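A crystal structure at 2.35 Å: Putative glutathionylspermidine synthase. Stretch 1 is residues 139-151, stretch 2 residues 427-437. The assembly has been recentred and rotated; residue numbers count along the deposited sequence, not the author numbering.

Stretch 1 139-151: GVYAHIAGVDLVR
Stretch 2 (427-437) VDLRPFVLSGK

Two stretches of one chain, at least 278 residues apart in sequence wherever they touch, pair as antiparallel strands and bury 807 Å² between them. Strand 144-151 runs at 148° and 155° to the strand segments around 427-430 and 432-435, their axes approaching to 4.6 Å in each case. The register sets H143 opposite S435, I144 opposite L434, A145 opposite V433, G146 opposite F432, D148 opposite R430 and L149 opposite L429, with CA-CA distances of 4.7 to 5.0 Å. Phi/psi values are extended through most of the pairing, for example -130/122 at A145 and -130/131 at L429.

Two pairs satisfy both their backbone donors and acceptors. A145 N donates to V433 O at 3.0 Å and V433 N to A145 O at 2.7 Å; L149 N donates to L429 O at 2.7 Å and L429 N to L149 O at 2.8 Å. Beyond the first pair, S435 N reaches H143 O at 3.0 Å, nearly linear at 168°. Between the pairs the ladder loosens at P431, whose imide nitrogen has no proton to give: V147 N makes only a weak bond to P431 O at 3.4 Å, while V147 O receives no backbone N-H from stretch 2 and lies 3.0 Å from P431 CD and 3.6 Å from R430 CA, the latter a CA-H...O contact. V147 O and L429 O, 3.3 Å apart, are both acceptors and do not bond.

Water also links the two stretches at two places. Water 1 lies within hydrogen-bonding distance as a donor to A142 O (2.7 Å) and V433 O (2.8 Å), though it has more acceptors in reach than protons, and forms a hydrogen bond with S435 OG (chi1 m) at 2.7 Å. Water 2 accepts from R151 N at 2.7 Å and donates to V427 O at 2.8 Å.

The charged pair is D148 (chi1 m) with R430 (t, t, m, chi4 -162°). R430 NE donates to D148 OD1 at 2.8 Å and 172°, a salt bridge near the guanidinium plane; the bond from R430 NH2 to D148 OD2, at 3.5 Å, is weak. D148 OD2 has a further hydrogen bond elsewhere in the structure, where R430 NH1 is satisfied as well.

I144 (m, t), L434 (m, t) and F432 (m, chi2 83°) share one sheet face: I144 CG1 meets L434 CD2 at 3.8 Å, and I144 CG2 approaches the ring edge at F432 CD2, 4.4 Å. A145 and V433 (t) point to the other face, their CB atoms 4.3 Å apart. L149 (m, t) brings CD1 to 3.8 Å from P431 CG.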

# COMPACT_ATOMS: atom_id res chain seq x y z
N GLY A 139 19.39 -1.82 9.63
CA GLY A 139 18.96 -0.47 9.28
C GLY A 139 17.63 -0.43 8.55
O GLY A 139 17.33 0.53 7.83
N VAL A 140 16.81 -1.48 8.72
CA VAL A 140 15.51 -1.58 8.08
C VAL A 140 14.42 -1.05 9.00
O VAL A 140 14.25 -1.54 10.11
CB VAL A 140 15.21 -3.03 7.59
CG1 VAL A 140 13.82 -3.13 6.96
CG2 VAL A 140 16.29 -3.50 6.60
N TYR A 141 13.66 -0.06 8.52
CA TYR A 141 12.55 0.52 9.29
C TYR A 141 11.23 0.06 8.73
O TYR A 141 10.34 -0.31 9.49
CB TYR A 141 12.62 2.05 9.30
CG TYR A 141 13.74 2.60 10.16
CD1 TYR A 141 15.06 2.60 9.70
CD2 TYR A 141 13.48 3.14 11.42
CE1 TYR A 141 16.10 3.07 10.51
CE2 TYR A 141 14.51 3.64 12.23
CZ TYR A 141 15.82 3.63 11.75
OH TYR A 141 16.84 4.15 12.52
N ALA A 142 11.10 0.11 7.38
CA ALA A 142 9.90 -0.31 6.69
C ALA A 142 10.17 -1.66 6.05
O ALA A 142 10.62 -1.73 4.90
CB ALA A 142 9.51 0.71 5.62
N HIS A 143 9.94 -2.74 6.83
CA HIS A 143 10.12 -4.14 6.39
C HIS A 143 9.12 -4.44 5.29
O HIS A 143 9.42 -5.19 4.37
CB HIS A 143 9.94 -5.10 7.60
CG HIS A 143 10.89 -4.79 8.72
ND1 HIS A 143 10.69 -3.69 9.54
CD2 HIS A 143 12.06 -5.37 9.04
CE1 HIS A 143 11.73 -3.67 10.37
NE2 HIS A 143 12.59 -4.66 10.10
N ILE A 144 7.94 -3.79 5.37
CA ILE A 144 6.92 -3.83 4.33
C ILE A 144 6.55 -2.39 3.96
O ILE A 144 6.18 -1.59 4.83
CB ILE A 144 5.66 -4.62 4.75
CG1 ILE A 144 6.01 -5.99 5.37
CG2 ILE A 144 4.66 -4.76 3.55
CD1 ILE A 144 4.83 -6.71 5.91
N ALA A 145 6.59 -2.08 2.66
CA ALA A 145 6.22 -0.77 2.15
C ALA A 145 5.25 -0.93 1.00
O ALA A 145 5.55 -1.62 0.03
CB ALA A 145 7.46 -0.04 1.67
N GLY A 146 4.08 -0.33 1.15
CA GLY A 146 3.08 -0.27 0.09
C GLY A 146 3.25 1.01 -0.72
O GLY A 146 3.46 2.08 -0.14
N VAL A 147 3.25 0.90 -2.04
CA VAL A 147 3.44 2.05 -2.92
C VAL A 147 2.22 2.18 -3.82
O VAL A 147 2.00 1.33 -4.66
CB VAL A 147 4.75 1.91 -3.78
CG1 VAL A 147 5.02 3.16 -4.61
CG2 VAL A 147 5.96 1.57 -2.90
N ASP A 148 1.43 3.24 -3.64
CA ASP A 148 0.25 3.42 -4.49
C ASP A 148 0.63 4.08 -5.82
O ASP A 148 1.18 5.18 -5.84
CB ASP A 148 -0.87 4.19 -3.74
CG ASP A 148 -1.42 3.43 -2.54
OD1 ASP A 148 -1.72 2.22 -2.68
OD2 ASP A 148 -1.53 4.03 -1.44
N LEU A 149 0.41 3.36 -6.92
CA LEU A 149 0.83 3.79 -8.26
C LEU A 149 -0.33 3.99 -9.19
O LEU A 149 -1.29 3.22 -9.16
CB LEU A 149 1.78 2.76 -8.89
CG LEU A 149 3.07 2.50 -8.16
CD1 LEU A 149 3.64 1.17 -8.56
CD2 LEU A 149 4.07 3.59 -8.41
N VAL A 150 -0.20 4.96 -10.10
CA VAL A 150 -1.18 5.22 -11.15
C VAL A 150 -0.45 5.33 -12.48
O VAL A 150 0.73 5.69 -12.52
CB VAL A 150 -2.09 6.45 -10.88
CG1 VAL A 150 -2.96 6.23 -9.65
CG2 VAL A 150 -1.28 7.74 -10.77
N ARG A 151 -1.13 4.97 -13.57
CA ARG A 151 -0.56 5.00 -14.91
C ARG A 151 -1.23 6.10 -15.75
O ARG A 151 -2.44 6.29 -15.63
CB ARG A 151 -0.74 3.64 -15.57
CG ARG A 151 0.10 3.43 -16.79
CD ARG A 151 -0.18 2.08 -17.42
NE ARG A 151 0.76 1.78 -18.50
CZ ARG A 151 0.98 0.55 -18.96
NH1 ARG A 151 0.33 -0.49 -18.45
NH2 ARG A 151 1.86 0.36 -19.93
N VAL A 427 -8.24 2.65 -12.73
CA VAL A 427 -7.59 1.71 -11.79
C VAL A 427 -6.36 2.33 -11.13
O VAL A 427 -5.71 3.21 -11.72
CB VAL A 427 -7.19 0.37 -12.49
CG1 VAL A 427 -8.40 -0.49 -12.80
CG2 VAL A 427 -6.35 0.61 -13.74
N ASP A 428 -5.97 1.78 -9.99
CA ASP A 428 -4.69 2.08 -9.37
C ASP A 428 -4.01 0.77 -8.94
O ASP A 428 -4.66 -0.29 -8.95
CB ASP A 428 -4.81 3.13 -8.25
CG ASP A 428 -5.24 2.63 -6.89
OD1 ASP A 428 -5.68 1.47 -6.80
OD2 ASP A 428 -5.18 3.41 -5.93
N LEU A 429 -2.71 0.83 -8.62
CA LEU A 429 -1.92 -0.36 -8.34
C LEU A 429 -1.13 -0.23 -7.04
O LEU A 429 -0.42 0.76 -6.84
CB LEU A 429 -0.95 -0.55 -9.53
CG LEU A 429 -0.41 -1.95 -9.75
CD1 LEU A 429 -1.49 -2.88 -10.33
CD2 LEU A 429 0.80 -1.92 -10.66
N ARG A 430 -1.22 -1.25 -6.17
CA ARG A 430 -0.42 -1.27 -4.95
C ARG A 430 0.48 -2.52 -4.82
O ARG A 430 0.06 -3.53 -4.26
CB ARG A 430 -1.28 -1.07 -3.68
CG ARG A 430 -0.42 -0.89 -2.41
CD ARG A 430 -1.21 -1.02 -1.12
NE ARG A 430 -1.75 0.26 -0.68
CZ ARG A 430 -2.17 0.51 0.55
NH1 ARG A 430 -2.11 -0.43 1.49
NH2 ARG A 430 -2.66 1.70 0.86
N PRO A 431 1.75 -2.45 -5.28
CA PRO A 431 2.68 -3.55 -4.99
C PRO A 431 3.25 -3.40 -3.56
O PRO A 431 3.10 -2.34 -2.94
CB PRO A 431 3.76 -3.40 -6.07
CG PRO A 431 3.75 -1.95 -6.42
CD PRO A 431 2.43 -1.35 -5.99
N PHE A 432 3.89 -4.46 -3.04
CA PHE A 432 4.40 -4.47 -1.68
C PHE A 432 5.89 -4.73 -1.68
O PHE A 432 6.32 -5.81 -2.06
CB PHE A 432 3.66 -5.52 -0.83
CG PHE A 432 2.17 -5.26 -0.70
CD1 PHE A 432 1.28 -5.68 -1.70
CD2 PHE A 432 1.66 -4.57 0.39
CE1 PHE A 432 -0.08 -5.40 -1.60
CE2 PHE A 432 0.29 -4.30 0.50
CZ PHE A 432 -0.57 -4.71 -0.50
N VAL A 433 6.68 -3.75 -1.29
CA VAL A 433 8.13 -3.90 -1.28
C VAL A 433 8.57 -4.51 0.04
O VAL A 433 8.22 -3.99 1.11
CB VAL A 433 8.87 -2.56 -1.57
CG1 VAL A 433 10.37 -2.76 -1.57
CG2 VAL A 433 8.41 -1.97 -2.90
N LEU A 434 9.36 -5.60 -0.03
CA LEU A 434 9.84 -6.30 1.15
C LEU A 434 11.32 -6.10 1.36
O LEU A 434 12.10 -6.38 0.46
CB LEU A 434 9.50 -7.81 1.05
CG LEU A 434 7.99 -8.14 0.94
CD1 LEU A 434 7.77 -9.63 0.76
CD2 LEU A 434 7.21 -7.65 2.16
N SER A 435 11.71 -5.60 2.53
CA SER A 435 13.12 -5.38 2.86
C SER A 435 13.52 -6.20 4.07
O SER A 435 12.96 -6.04 5.15
CB SER A 435 13.39 -3.89 3.14
OG SER A 435 12.91 -3.03 2.13
N GLY A 436 14.47 -7.08 3.87
CA GLY A 436 15.07 -7.90 4.92
C GLY A 436 16.56 -7.76 4.80
O GLY A 436 17.09 -6.65 4.94
N LYS A 437 17.24 -8.83 4.37
CA LYS A 437 18.66 -8.69 4.05
C LYS A 437 18.77 -8.19 2.63
O LYS A 437 19.73 -7.49 2.29
CB LYS A 437 19.43 -10.00 4.28
CG LYS A 437 20.01 -10.07 5.70
CD LYS A 437 20.57 -11.45 6.05
CE LYS A 437 20.55 -11.73 7.54
NZ LYS A 437 21.41 -10.78 8.31
O HOH W 1 10.31 -2.57 2.37
O HOH W 2 -3.50 3.61 -13.38